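Local coordinates for Glyco_hydro_cc domain-containing protein (Pseudomonas viridiflava, PDB 6UAV) that probably cleaves internal linkages of beta-1,3-glucans, acting as an endo-beta-1,3-glucanase of glycoside hydrolase family GH128, at residues V4-A9 against E209-L214; Y10-A13 against D17-A20; L21-S26 against Y252-P257; S238-D241 against R245-E248. All coordinates share one frame; numbering follows the deposited sequence.

Contact 1: V4-A9 against E209-L214; sequences VKRGVA and EMVTML
Lys5 and Arg6 reach from the start of strand 6-9, the first strand of the TIM barrel, to helix 200-216, which packs outside the barrel just ahead of its last strand, 220-225. From Lys5 CB the chain leaves toward the helix; chi1 of -54° puts CG beside the backbone N, and from there it runs extended to its tip. CD and CE lie alongside the carbonyl of Leu214, each 3.9 Å from Leu214 O. NZ then bonds to that oxygen, Lys5 NZ to Leu214 O measuring 3.0 Å. The ammonium approaches in the carbonyl plane, on a lone pair, with a C=O...N angle of 142°. Glu215 O and Val220 O also accept from NZ, so three backbone oxygens where the helix gives way to strand 220-225 hold the group.

Arg6 makes a different kind of contact. Its chain bends at chi3 and crosses the Val211 side chain at about a right angle, with NH2 3.7 Å from Val211 CG1; the methyl sits obliquely to the guanidinium. The polar partners of this buried group lie elsewhere: NE on Tyr223 OH, NH1 on Leu256 O and NH2 on Pro257 O. Val211 therefore packs against a guanidinium already tethered on all three nitrogens.

Both cations are met by neutral oxygens here. The carbonyls at the C-terminal end of a helix carry a negative bias, which would favour a protonated Lys5. Lys5 ties the chain start to the helix end and Val220, Arg6 to Tyr223 and the C-terminal tail.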
loop_
_atom_site.group_PDB
_atom_site.type_symbol
_atom_site.label_atom_id
_atom_site.label_comp_id
_atom_site.label_asym_id
_atom_site.label_seq_id
_atom_site.Cartn_x
_atom_site.Cartn_y
_atom_site.Cartn_z
ATOM N N VAL A 4 1.432 14.577 -3.330
ATOM C CA VAL A 4 0.176 13.763 -3.198
ATOM C C VAL A 4 0.546 12.283 -3.107
ATOM O O VAL A 4 -0.267 11.519 -2.615
ATOM C CB VAL A 4 -0.813 13.994 -4.355
ATOM C CG1 VAL A 4 -0.172 13.671 -5.695
ATOM C CG2 VAL A 4 -2.139 13.214 -4.174
ATOM N N LYS A 5 1.734 11.867 -3.585
ATOM C CA LYS A 5 2.047 10.402 -3.624
ATOM C C LYS A 5 2.429 9.886 -2.237
ATOM O O LYS A 5 2.367 8.685 -2.011
ATOM C CB LYS A 5 3.245 10.143 -4.539
ATOM C CG LYS A 5 3.110 10.707 -5.939
ATOM C CD LYS A 5 3.917 9.868 -6.940
ATOM C CE LYS A 5 3.982 10.512 -8.324
ATOM N NZ LYS A 5 4.483 9.533 -9.343
ATOM N N ARG A 6 2.962 10.755 -1.372
ATOM C CA ARG A 6 3.790 10.297 -0.238
ATOM C C ARG A 6 2.940 9.806 0.931
ATOM O O ARG A 6 2.278 10.582 1.554
ATOM C CB ARG A 6 4.791 11.394 0.152
ATOM C CG ARG A 6 5.791 10.878 1.164
ATOM C CD ARG A 6 7.083 11.680 1.188
ATOM N NE ARG A 6 7.625 11.907 -0.141
ATOM C CZ ARG A 6 8.427 12.912 -0.500
ATOM N NH1 ARG A 6 8.932 13.765 0.377
ATOM N NH2 ARG A 6 8.745 13.018 -1.770
ATOM N N GLY A 7 3.054 8.529 1.285
ATOM C CA GLY A 7 2.282 7.958 2.381
ATOM C C GLY A 7 3.124 7.120 3.304
ATOM O O GLY A 7 4.337 6.925 3.097
ATOM N N VAL A 8 2.439 6.586 4.298
ATOM C CA VAL A 8 3.048 5.660 5.279
ATOM C C VAL A 8 2.103 4.479 5.444
ATOM O O VAL A 8 0.914 4.697 5.598
ATOM C CB VAL A 8 3.358 6.406 6.600
ATOM C CG1 VAL A 8 4.072 5.475 7.572
ATOM C CG2 VAL A 8 4.221 7.642 6.320
ATOM N N ALA A 9 2.679 3.282 5.574
ATOM C CA ALA A 9 1.958 2.028 5.856
ATOM C C ALA A 9 2.102 1.739 7.338
ATOM O O ALA A 9 3.196 1.340 7.730
ATOM C CB ALA A 9 2.539 0.913 5.022
ATOM N N GLU A 209 16.737 6.856 -3.467
ATOM C CA GLU A 209 16.699 6.246 -4.822
ATOM C C GLU A 209 15.259 5.813 -5.141
ATOM O O GLU A 209 14.739 6.186 -6.183
ATOM C CB GLU A 209 17.635 5.038 -4.912
ATOM C CG GLU A 209 18.988 5.469 -5.379
ATOM C CD GLU A 209 19.917 4.410 -5.942
ATOM O OE1 GLU A 209 19.490 3.230 -6.098
ATOM O OE2 GLU A 209 21.078 4.792 -6.175
ATOM N N MET A 210 14.645 5.061 -4.240
ATOM C CA MET A 210 13.298 4.495 -4.489
ATOM C C MET A 210 12.284 5.633 -4.563
ATOM O O MET A 210 11.456 5.588 -5.463
ATOM C CB MET A 210 12.931 3.497 -3.411
ATOM C CG MET A 210 13.902 2.371 -3.358
ATOM S SD MET A 210 13.614 1.153 -1.960
ATOM C CE MET A 210 12.498 0.186 -2.929
ATOM N N VAL A 211 12.334 6.589 -3.650
ATOM C CA VAL A 211 11.337 7.695 -3.659
ATOM C C VAL A 211 11.506 8.496 -4.947
ATOM O O VAL A 211 10.461 8.870 -5.599
ATOM C CB VAL A 211 11.461 8.591 -2.396
ATOM C CG1 VAL A 211 10.689 9.911 -2.562
ATOM C CG2 VAL A 211 10.966 7.836 -1.200
ATOM N N THR A 212 12.741 8.788 -5.351
ATOM C CA THR A 212 12.954 9.592 -6.587
ATOM C C THR A 212 12.339 8.836 -7.758
ATOM O O THR A 212 11.731 9.475 -8.652
ATOM C CB THR A 212 14.424 9.884 -6.847
ATOM O OG1 THR A 212 14.884 10.652 -5.738
ATOM C CG2 THR A 212 14.655 10.640 -8.134
ATOM N N MET A 213 12.601 7.544 -7.813
ATOM C CA MET A 213 12.118 6.721 -8.936
ATOM C C MET A 213 10.576 6.724 -8.922
ATOM O O MET A 213 9.978 6.957 -10.011
ATOM C CB MET A 213 12.715 5.321 -8.810
ATOM C CG MET A 213 12.281 4.357 -9.889
ATOM S SD MET A 213 10.747 3.517 -9.477
ATOM C CE MET A 213 11.263 2.539 -8.074
ATOM N N LEU A 214 9.942 6.583 -7.754
ATOM C CA LEU A 214 8.468 6.467 -7.659
ATOM C C LEU A 214 7.825 7.822 -7.969
ATOM O O LEU A 214 6.792 7.813 -8.613
ATOM C CB LEU A 214 8.056 5.942 -6.301
ATOM C CG LEU A 214 8.479 4.510 -6.003
ATOM C CD1 LEU A 214 8.203 4.193 -4.531
ATOM C CD2 LEU A 214 7.785 3.460 -6.908
#

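Contact 2: Y10-A13 against D17-A20; sequences YDVA and DLSA
The first beta-alpha connection of the TIM barrel, between strand 6-9 and helix 15-22, folds back here on the helix it leads into, with Val12 set against Leu18 and Asp17. Just before Val12 the backbone makes an inverse gamma turn centred on Asp11, closed by a weak bond from Val12 N to Tyr10 O. Val12 points its side chain at the helix. CG1 lies anti to the backbone N (chi1 176°), and this methyl does the touching: Val12 CG1 is 3.8 Å from Leu18 CD2 and equally near CG of the same leucine. The two branched chains cross obliquely. Val12 CG1 also lies 4.3 Å from Asp17 CB, so the valine spans a leucine and the aliphatic part of an aspartate one residue apart.

The polar side of the contact runs through a water. It accepts from Ala13 N at 2.7 Å and donates to Asp17 OD2 at 2.6 Å, linking the loop backbone to the helix side chain. Tyr10 presents its ring edge to the same carboxylate oxygen, CE2 to Asp17 OD2 being a loose 4.5 Å, near the ring plane. Arg229 NH2 forms a salt bridge with Asp17 OD2 and bonds to Tyr10 OH, while Gly244 N donates to Asp17 OD1.

Asp17 is a buried carboxylate with both oxygens engaged, by a guanidinium, a water and a peptide N-H. Such partners should stabilise its negative charge and fix its rotation, while the neighbouring Val12-Leu18 contact remains wholly apolar.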
loop_
_atom_site.group_PDB
_atom_site.type_symbol
_atom_site.label_atom_id
_atom_site.label_comp_id
_atom_site.label_asym_id
_atom_site.label_seq_id
_atom_site.Cartn_x
_atom_site.Cartn_y
_atom_site.Cartn_z
ATOM N N TYR A 10 1.174 2.206 8.152
ATOM C CA TYR A 10 1.317 2.214 9.624
ATOM C C TYR A 10 -0.032 2.521 10.238
ATOM O O TYR A 10 -0.685 3.428 9.772
ATOM C CB TYR A 10 2.340 3.244 10.115
ATOM C CG TYR A 10 2.621 3.249 11.593
ATOM C CD1 TYR A 10 3.223 2.153 12.182
ATOM C CD2 TYR A 10 2.338 4.343 12.385
ATOM C CE1 TYR A 10 3.510 2.151 13.530
ATOM C CE2 TYR A 10 2.564 4.328 13.752
ATOM C CZ TYR A 10 3.164 3.225 14.326
ATOM O OH TYR A 10 3.480 3.153 15.672
ATOM N N ASP A 11 -0.376 1.870 11.335
ATOM C CA ASP A 11 -1.640 2.186 12.037
ATOM C C ASP A 11 -1.408 3.425 12.914
ATOM O O ASP A 11 -1.332 3.315 14.153
ATOM C CB ASP A 11 -2.141 0.978 12.815
ATOM C CG ASP A 11 -3.547 1.157 13.343
ATOM O OD1 ASP A 11 -4.298 1.998 12.780
ATOM O OD2 ASP A 11 -3.912 0.364 14.213
ATOM N N VAL A 12 -1.429 4.604 12.289
ATOM C CA VAL A 12 -1.218 5.870 13.035
ATOM C C VAL A 12 -2.338 5.970 14.083
ATOM O O VAL A 12 -3.546 5.868 13.711
ATOM C CB VAL A 12 -1.255 7.067 12.102
ATOM C CG1 VAL A 12 -1.134 8.335 12.902
ATOM C CG2 VAL A 12 -0.179 6.981 11.042
ATOM N N ALA A 13 -1.965 6.114 15.361
ATOM C CA ALA A 13 -2.919 6.147 16.506
ATOM C C ALA A 13 -2.929 7.543 17.163
ATOM O O ALA A 13 -4.024 8.110 17.486
ATOM C CB ALA A 13 -2.580 5.037 17.458
ATOM N N ASP A 17 1.696 12.002 16.371
ATOM C CA ASP A 17 2.379 11.376 15.220
ATOM C C ASP A 17 1.907 12.019 13.920
ATOM O O ASP A 17 2.703 12.204 13.038
ATOM C CB ASP A 17 2.154 9.871 15.202
ATOM C CG ASP A 17 2.974 9.099 16.201
ATOM O OD1 ASP A 17 4.048 9.626 16.683
ATOM O OD2 ASP A 17 2.628 7.916 16.392
ATOM N N LEU A 18 0.625 12.358 13.777
ATOM C CA LEU A 18 0.182 13.156 12.592
ATOM C C LEU A 18 0.841 14.529 12.522
ATOM O O LEU A 18 1.177 14.936 11.393
ATOM C CB LEU A 18 -1.336 13.295 12.588
ATOM C CG LEU A 18 -2.078 12.015 12.295
ATOM C CD1 LEU A 18 -3.569 12.233 12.487
ATOM C CD2 LEU A 18 -1.746 11.479 10.921
ATOM N N SER A 19 1.032 15.257 13.626
ATOM C CA SER A 19 1.718 16.571 13.593
ATOM C C SER A 19 3.089 16.358 12.943
ATOM O O SER A 19 3.463 17.117 11.992
ATOM C CB SER A 19 1.874 17.172 14.968
ATOM O OG SER A 19 0.638 17.656 15.500
ATOM N N ALA A 20 3.798 15.314 13.384
ATOM C CA ALA A 20 5.195 15.040 12.957
ATOM C C ALA A 20 5.192 14.683 11.454
ATOM O O ALA A 20 6.022 15.240 10.675
ATOM C CB ALA A 20 5.744 13.931 13.845
HETATM O O HOH W 1 0.625 6.224 16.254
#

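Contact 3: L21-S26 against Y252-P257; sequences LSTGMS and YYLSLP
Leu254, on the last turn of helix 248-255, carries most of this contact, lying against the backbone from Leu21 to Met25, where the chain passes out of helix 15-22. The two chains come very close: Gly24 CA and Leu254 CA are 4.2 Å apart, a spacing that the glycine, with only hydrogens on its alpha carbon, accommodates. Gly24 CA rests 4.0 Å from Leu254 CB and 3.8 Å from Leu254 O.

Beyond CB, chi1 of -55° sets CG beside the backbone N, and both methyls then lie against the Leu21 carbonyl. Leu254 CD2 is 3.6 Å from Leu21 O, and Leu254 CD1 lies 3.8 Å from both Leu21 O and Thr23 OG1. Leu254 CD2 also lies 3.9 Å from Met25 N, with Met25 CB a little farther off. Leu21 contributes mainly its carbonyl oxygen.

Leu21 O already accepts from Gly24 N and Met25 N of its own segment, so the carbonyl is satisfied before the leucine covers it. The contact is thus held by apolar and van der Waals packing of the first and last helices, with methyls shielding a turn's internal hydrogen bonds.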
loop_
_atom_site.group_PDB
_atom_site.type_symbol
_atom_site.label_atom_id
_atom_site.label_comp_id
_atom_site.label_asym_id
_atom_site.label_seq_id
_atom_site.Cartn_x
_atom_site.Cartn_y
_atom_site.Cartn_z
ATOM N N LEU A 21 4.270 13.811 11.049
ATOM C CA LEU A 21 4.254 13.239 9.671
ATOM C C LEU A 21 3.697 14.250 8.677
ATOM O O LEU A 21 4.072 14.174 7.530
ATOM C CB LEU A 21 3.422 11.970 9.618
ATOM C CG LEU A 21 4.035 10.778 10.347
ATOM C CD1 LEU A 21 2.993 9.721 10.505
ATOM C CD2 LEU A 21 5.302 10.263 9.666
ATOM N N SER A 22 2.826 15.150 9.079
ATOM C CA SER A 22 1.926 15.784 8.091
ATOM C C SER A 22 2.628 16.878 7.310
ATOM O O SER A 22 2.081 17.271 6.289
ATOM C CB SER A 22 0.697 16.298 8.782
ATOM O OG SER A 22 1.067 17.337 9.632
ATOM N N THR A 23 3.836 17.275 7.700
ATOM C CA THR A 23 4.628 18.257 6.909
ATOM C C THR A 23 4.988 17.700 5.533
ATOM O O THR A 23 5.072 18.496 4.591
ATOM C CB THR A 23 5.859 18.733 7.678
ATOM O OG1 THR A 23 6.669 17.570 7.843
ATOM C CG2 THR A 23 5.433 19.397 8.973
ATOM N N GLY A 24 5.207 16.406 5.411
ATOM C CA GLY A 24 5.569 15.776 4.117
ATOM C C GLY A 24 4.662 14.619 3.677
ATOM O O GLY A 24 4.861 14.138 2.564
ATOM N N MET A 25 3.783 14.095 4.519
ATOM C CA MET A 25 2.998 12.874 4.249
ATOM C C MET A 25 1.585 13.299 3.862
ATOM O O MET A 25 0.989 14.053 4.677
ATOM C CB MET A 25 2.901 12.010 5.512
ATOM C CG MET A 25 2.087 10.768 5.312
ATOM S SD MET A 25 1.659 9.793 6.832
ATOM C CE MET A 25 0.326 10.780 7.507
ATOM N N SER A 26 1.055 12.820 2.734
ATOM C CA SER A 26 -0.324 13.099 2.277
ATOM C C SER A 26 -1.297 12.034 2.770
ATOM O O SER A 26 -2.472 12.376 2.940
ATOM C CB SER A 26 -0.316 13.253 0.810
ATOM O OG SER A 26 0.202 14.539 0.549
ATOM N N TYR A 252 14.039 12.693 7.021
ATOM C CA TYR A 252 14.631 12.620 5.665
ATOM C C TYR A 252 13.516 12.337 4.649
ATOM O O TYR A 252 13.341 13.097 3.660
ATOM C CB TYR A 252 15.753 11.589 5.638
ATOM C CG TYR A 252 16.502 11.517 4.336
ATOM C CD1 TYR A 252 17.290 12.579 3.927
ATOM C CD2 TYR A 252 16.539 10.371 3.576
ATOM C CE1 TYR A 252 18.057 12.522 2.771
ATOM C CE2 TYR A 252 17.308 10.291 2.426
ATOM C CZ TYR A 252 18.052 11.375 1.995
ATOM O OH TYR A 252 18.796 11.361 0.835
ATOM N N TYR A 253 12.714 11.326 4.928
ATOM C CA TYR A 253 11.542 10.962 4.078
ATOM C C TYR A 253 10.673 12.172 3.751
ATOM O O TYR A 253 10.295 12.397 2.552
ATOM C CB TYR A 253 10.711 9.887 4.752
ATOM C CG TYR A 253 9.583 9.298 3.939
ATOM C CD1 TYR A 253 9.778 8.723 2.697
ATOM C CD2 TYR A 253 8.291 9.231 4.449
ATOM C CE1 TYR A 253 8.752 8.142 1.961
ATOM C CE2 TYR A 253 7.259 8.623 3.749
ATOM C CZ TYR A 253 7.482 8.047 2.503
ATOM O OH TYR A 253 6.519 7.464 1.746
ATOM N N LEU A 254 10.333 12.942 4.773
ATOM C CA LEU A 254 9.375 14.057 4.601
ATOM C C LEU A 254 9.996 15.188 3.808
ATOM O O LEU A 254 9.206 16.001 3.204
ATOM C CB LEU A 254 8.858 14.510 5.981
ATOM C CG LEU A 254 8.247 13.413 6.848
ATOM C CD1 LEU A 254 7.808 13.989 8.188
ATOM C CD2 LEU A 254 7.090 12.728 6.182
ATOM N N SER A 255 11.317 15.277 3.786
ATOM C CA SER A 255 12.089 16.373 3.135
ATOM C C SER A 255 12.322 16.088 1.662
ATOM O O SER A 255 12.711 17.027 0.949
ATOM C CB SER A 255 13.468 16.506 3.778
ATOM O OG SER A 255 14.391 15.517 3.211
ATOM N N LEU A 256 12.211 14.840 1.231
ATOM C CA LEU A 256 12.611 14.470 -0.153
ATOM C C LEU A 256 11.795 15.274 -1.164
ATOM O O LEU A 256 10.608 15.541 -0.972
ATOM C CB LEU A 256 12.475 12.954 -0.338
ATOM C CG LEU A 256 13.569 12.190 0.407
ATOM C CD1 LEU A 256 13.295 10.681 0.426
ATOM C CD2 LEU A 256 14.926 12.500 -0.168
ATOM N N PRO A 257 12.436 15.657 -2.291
ATOM C CA PRO A 257 11.749 16.320 -3.378
ATOM C C PRO A 257 10.640 15.419 -3.934
ATOM O O PRO A 257 10.611 14.250 -3.671
ATOM C CB PRO A 257 12.826 16.478 -4.461
ATOM C CG PRO A 257 14.141 16.395 -3.711
ATOM C CD PRO A 257 13.869 15.432 -2.573
#

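Contact 4: S238-D241 against R245-E248; sequences SLLD and RLTE
A single antiparallel bridge joins Leu240 to Leu246, a non-hydrogen-bonded pair, in the long connection between the last barrel strand, 220-225, and helix 248-255. Thr247, Leu239 and Ser238 form its tight end. Thr247 N donates to Leu239 O at 2.9 Å, coming from well above the carbonyl plane, whereas beyond the pair Asp241 N meets Arg245 O at 2.9 Å nearly along the C=O axis. Between these bonds the alpha carbons approach the same acceptors: Leu246 CA is 3.4 Å from Leu239 O, and Leu240 CA makes the matching contact with Arg245 O. The leucine side chains leave the bridge on one side and turn together at their ends, with Leu240 CD2 3.9 Å from Leu246 CD2. Leu21 and Ala20 of helix 15-22 pack beside them.

At the other end the backbone bond is as short, but the side chains are loose and exposed. The Arg245 guanidinium makes no contact with residues 238-241, and of the Asp241 side chain it is CB that comes near, 4.0 Å from Thr247 CG2.

Thr247 is the N-cap of helix 248-255, and its hydroxyl works in two directions. With chi1 at 61°, OG1 sits between the backbone N and the carbonyl carbon, where it takes a bond from Gly250 N and gives its own proton to Ser238 O at 2.7 Å, the donor tilted 27° from that carbonyl's plane.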
loop_
_atom_site.group_PDB
_atom_site.type_symbol
_atom_site.label_atom_id
_atom_site.label_comp_id
_atom_site.label_asym_id
_atom_site.label_seq_id
_atom_site.Cartn_x
_atom_site.Cartn_y
_atom_site.Cartn_z
ATOM N N SER A 238 12.238 2.467 10.580
ATOM C CA SER A 238 11.261 3.305 11.346
ATOM C C SER A 238 11.356 4.805 10.995
ATOM O O SER A 238 12.472 5.388 11.026
ATOM C CB SER A 238 11.404 3.112 12.855
ATOM O OG SER A 238 11.104 1.765 13.228
ATOM N N LEU A 239 10.203 5.444 10.771
ATOM C CA LEU A 239 10.097 6.901 10.560
ATOM C C LEU A 239 9.845 7.658 11.877
ATOM O O LEU A 239 10.088 8.865 11.894
ATOM C CB LEU A 239 8.940 7.193 9.626
ATOM C CG LEU A 239 8.962 6.552 8.248
ATOM C CD1 LEU A 239 7.661 6.858 7.561
ATOM C CD2 LEU A 239 10.120 7.022 7.396
ATOM N N LEU A 240 9.440 6.960 12.930
ATOM C CA LEU A 240 8.999 7.559 14.225
ATOM C C LEU A 240 9.733 6.863 15.376
ATOM O O LEU A 240 10.092 5.669 15.268
ATOM C CB LEU A 240 7.485 7.408 14.400
ATOM C CG LEU A 240 6.640 8.238 13.439
ATOM C CD1 LEU A 240 5.227 7.691 13.335
ATOM C CD2 LEU A 240 6.671 9.741 13.787
ATOM N N ASP A 241 9.917 7.582 16.482
ATOM C CA ASP A 241 10.517 6.939 17.692
ATOM C C ASP A 241 9.561 7.234 18.854
ATOM O O ASP A 241 8.499 6.557 18.917
ATOM C CB ASP A 241 11.961 7.359 17.914
ATOM C CG ASP A 241 12.665 6.581 19.020
ATOM O OD1 ASP A 241 12.067 5.630 19.600
ATOM O OD2 ASP A 241 13.757 6.958 19.338
ATOM N N ARG A 245 7.516 12.064 17.607
ATOM C CA ARG A 245 8.903 12.408 17.213
ATOM C C ARG A 245 9.373 11.599 16.000
ATOM O O ARG A 245 9.337 10.368 16.072
ATOM C CB ARG A 245 9.904 12.163 18.347
ATOM C CG ARG A 245 11.240 12.826 18.037
ATOM C CD ARG A 245 12.045 13.402 19.210
ATOM N NE ARG A 245 11.411 14.571 19.830
ATOM C CZ ARG A 245 11.332 14.796 21.150
ATOM N NH1 ARG A 245 11.846 13.942 22.030
ATOM N NH2 ARG A 245 10.701 15.871 21.592
ATOM N N LEU A 246 9.841 12.285 14.956
ATOM C CA LEU A 246 10.513 11.637 13.794
ATOM C C LEU A 246 11.875 11.070 14.202
ATOM O O LEU A 246 12.566 11.658 15.069
ATOM C CB LEU A 246 10.686 12.632 12.654
ATOM C CG LEU A 246 9.357 13.184 12.124
ATOM C CD1 LEU A 246 9.577 14.409 11.276
ATOM C CD2 LEU A 246 8.599 12.129 11.369
ATOM N N THR A 247 12.247 9.975 13.567
ATOM C CA THR A 247 13.648 9.543 13.480
ATOM C C THR A 247 14.364 10.385 12.423
ATOM O O THR A 247 13.743 11.178 11.693
ATOM C CB THR A 247 13.756 8.073 13.088
ATOM O OG1 THR A 247 13.148 7.923 11.797
ATOM C CG2 THR A 247 13.106 7.148 14.095
ATOM N N GLU A 248 15.670 10.253 12.367
ATOM C CA GLU A 248 16.422 10.841 11.245
ATOM C C GLU A 248 15.805 10.377 9.915
ATOM O O GLU A 248 15.613 11.208 9.025
ATOM C CB GLU A 248 17.889 10.482 11.381
ATOM C CG GLU A 248 18.697 11.026 10.257
ATOM C CD GLU A 248 20.182 10.828 10.493
ATOM O OE1 GLU A 248 20.557 10.641 11.652
ATOM O OE2 GLU A 248 20.895 10.711 9.492
#

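Starting at the N terminus, strand 6-9 opens contact 1, which closes some 200 residues later on helix 200-216. Contact 2 is nested within that span, a short local closure of the first beta-alpha loop. Further along helix 15-22, contact 3 opens at residues 21-26 and closes on 252-257, crossing contact 1; inside its loop lies contact 4, a local closure ahead of helix 248-255. The crossing pair meets directly, as Tyr253 OH hydrogen-bonds to Gly7 O and Arg6 NH1 to Leu256 O. Leu21, Leu240, Leu246 and Leu254 join contacts 3 and 4. Together they tie the first strand and helix to the last helices, beside the seam where the first and last strands meet.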